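Local atomic coordinates of pentalenene synthase (Streptomyces chartreusis NRRL 3882, PDB entry 6Q4S), a protein that probably cyclises farnesyl diphosphate, with magnesium as cofactor, to the bicyclic sesquiterpene alcohol 7-epi-alpha-eudesmol. Residues Ala24-Trp29 with Glu43-Trp48. Numbering follows the deposited sequence.
Sequences ARHLRW and EEYKSW
Helices 19-32 and 39-47, consecutive in the all-helical terpene synthase fold, are joined here by a His26-Tyr45 hydrogen bond and by Leu27 against Tyr45 and Lys46. Segments 24-29 and 43-47 run roughly antiparallel, at 145° between N-to-C directions, and their axes come no nearer than 11.9 Å, so long side chains must span the gap. From opposite directions, the His26 and Tyr45 rings meet rim to rim, planes inclined at 60°, neither lying over the other's face. His26 NE2 and Tyr45 OH form a slightly bent hydrogen bond of 2.6 Å, in which either could donate. Each ring has CG anti to its backbone N (chi1 165° in His26), which carries it across the gap. His26 ND1 is bonded to Asn71 of helix 63-79, so both imidazole nitrogens are engaged, which probably holds the ring's rotation. Beside this pair, Leu27 CD2 packs 3.8 Å from Lys46 CG and 4.1 Å from Tyr45 CE2, at the phenol's edge. A phenylalanine in place of Tyr45 would probably keep the leucine contact but leave His26 NE2 without its hydroxyl partner. With Ser74 touching both side chains, the arrangement is a roughly antiparallel helix pair seated on helix 63-79, which leads into the DDXXD motif, probably magnesium-binding as in other class I terpene synthases.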
# COMPACT_ATOMS: atom_id res chain seq x y z
N ALA A 24 -30.14 10.03 5.34
CA ALA A 24 -31.26 9.24 4.91
C ALA A 24 -30.88 8.17 3.87
O ALA A 24 -31.26 7.04 3.99
CB ALA A 24 -32.38 10.17 4.34
N ARG A 25 -30.11 8.54 2.88
CA ARG A 25 -29.62 7.54 1.90
C ARG A 25 -28.69 6.49 2.54
O ARG A 25 -28.70 5.29 2.17
CB ARG A 25 -28.90 8.27 0.79
CG ARG A 25 -29.84 9.11 -0.06
CD ARG A 25 -29.11 9.81 -1.17
NE ARG A 25 -29.90 9.84 -2.40
CZ ARG A 25 -30.97 10.62 -2.63
NH1 ARG A 25 -31.42 11.47 -1.69
NH2 ARG A 25 -31.60 10.56 -3.81
N HIS A 26 -27.85 6.98 3.44
CA HIS A 26 -26.83 6.14 4.14
C HIS A 26 -27.52 5.11 4.97
O HIS A 26 -27.17 3.93 4.93
CB HIS A 26 -25.86 6.99 5.03
CG HIS A 26 -25.08 6.15 5.98
ND1 HIS A 26 -24.17 5.22 5.52
CD2 HIS A 26 -25.16 5.99 7.32
CE1 HIS A 26 -23.71 4.54 6.55
NE2 HIS A 26 -24.28 5.00 7.65
N LEU A 27 -28.55 5.51 5.72
CA LEU A 27 -29.29 4.52 6.50
C LEU A 27 -30.00 3.42 5.73
O LEU A 27 -30.11 2.28 6.24
CB LEU A 27 -30.29 5.16 7.49
CG LEU A 27 -29.66 6.05 8.54
CD1 LEU A 27 -30.78 6.83 9.25
CD2 LEU A 27 -28.82 5.21 9.48
N ARG A 28 -30.52 3.75 4.56
CA ARG A 28 -31.09 2.73 3.67
C ARG A 28 -30.02 1.81 3.10
O ARG A 28 -30.23 0.59 2.98
CB ARG A 28 -31.83 3.43 2.54
CG ARG A 28 -33.26 3.77 3.03
CD ARG A 28 -33.76 5.05 2.43
NE ARG A 28 -33.83 4.85 1.02
CZ ARG A 28 -33.54 5.75 0.12
NH1 ARG A 28 -33.17 6.98 0.46
NH2 ARG A 28 -33.64 5.39 -1.16
N TRP A 29 -28.88 2.42 2.77
CA TRP A 29 -27.72 1.66 2.27
C TRP A 29 -27.22 0.61 3.26
O TRP A 29 -26.92 -0.52 2.85
CB TRP A 29 -26.65 2.63 1.86
CG TRP A 29 -25.37 2.00 1.25
CD1 TRP A 29 -25.10 1.79 -0.08
CD2 TRP A 29 -24.18 1.63 1.96
NE1 TRP A 29 -23.82 1.29 -0.23
CE2 TRP A 29 -23.22 1.21 0.99
CE3 TRP A 29 -23.81 1.63 3.31
CZ2 TRP A 29 -21.94 0.74 1.35
CZ3 TRP A 29 -22.52 1.14 3.67
CH2 TRP A 29 -21.61 0.70 2.69
N GLU A 43 -30.84 0.05 15.29
CA GLU A 43 -31.01 1.17 16.25
C GLU A 43 -29.72 1.42 17.11
O GLU A 43 -29.35 2.54 17.37
CB GLU A 43 -32.28 0.96 17.09
CG GLU A 43 -33.61 0.93 16.28
CD GLU A 43 -33.98 2.25 15.55
OE1 GLU A 43 -33.48 3.34 15.92
OE2 GLU A 43 -34.81 2.20 14.60
N GLU A 44 -29.04 0.36 17.49
CA GLU A 44 -27.68 0.43 18.08
C GLU A 44 -26.72 1.19 17.14
O GLU A 44 -26.11 2.16 17.56
CB GLU A 44 -27.21 -1.00 18.37
CG GLU A 44 -25.75 -1.20 18.76
CD GLU A 44 -25.40 -0.70 20.16
OE1 GLU A 44 -26.26 -0.06 20.83
OE2 GLU A 44 -24.24 -0.96 20.59
N TYR A 45 -26.66 0.80 15.85
CA TYR A 45 -25.87 1.53 14.86
C TYR A 45 -26.26 3.02 14.80
O TYR A 45 -25.43 3.92 14.89
CB TYR A 45 -25.91 0.86 13.44
CG TYR A 45 -25.23 1.76 12.45
CD1 TYR A 45 -23.86 1.90 12.49
CD2 TYR A 45 -25.96 2.58 11.57
CE1 TYR A 45 -23.21 2.80 11.67
CE2 TYR A 45 -25.32 3.46 10.74
CZ TYR A 45 -23.93 3.57 10.78
OH TYR A 45 -23.27 4.48 10.00
N LYS A 46 -27.56 3.30 14.69
CA LYS A 46 -28.01 4.70 14.63
C LYS A 46 -27.61 5.55 15.80
O LYS A 46 -27.40 6.75 15.62
CB LYS A 46 -29.53 4.80 14.52
CG LYS A 46 -30.05 5.01 13.12
CD LYS A 46 -31.58 5.17 13.16
CE LYS A 46 -31.97 6.63 13.26
NZ LYS A 46 -33.45 6.71 13.36
N SER A 47 -27.55 4.96 16.99
CA SER A 47 -27.19 5.73 18.18
C SER A 47 -25.79 6.28 18.15
O SER A 47 -25.52 7.30 18.78
CB SER A 47 -27.33 4.89 19.47
OG SER A 47 -26.26 3.97 19.57
N TRP A 48 -24.88 5.64 17.43
CA TRP A 48 -23.50 6.15 17.34
C TRP A 48 -23.42 7.48 16.59
O TRP A 48 -22.37 8.14 16.64
CB TRP A 48 -22.58 5.13 16.66
CG TRP A 48 -22.62 3.72 17.20
CD1 TRP A 48 -23.08 3.31 18.45
CD2 TRP A 48 -22.18 2.52 16.51
NE1 TRP A 48 -22.95 1.94 18.56
CE2 TRP A 48 -22.41 1.43 17.39
CE3 TRP A 48 -21.58 2.27 15.24
CZ2 TRP A 48 -22.07 0.08 17.04
CZ3 TRP A 48 -21.27 0.96 14.87
CH2 TRP A 48 -21.52 -0.14 15.78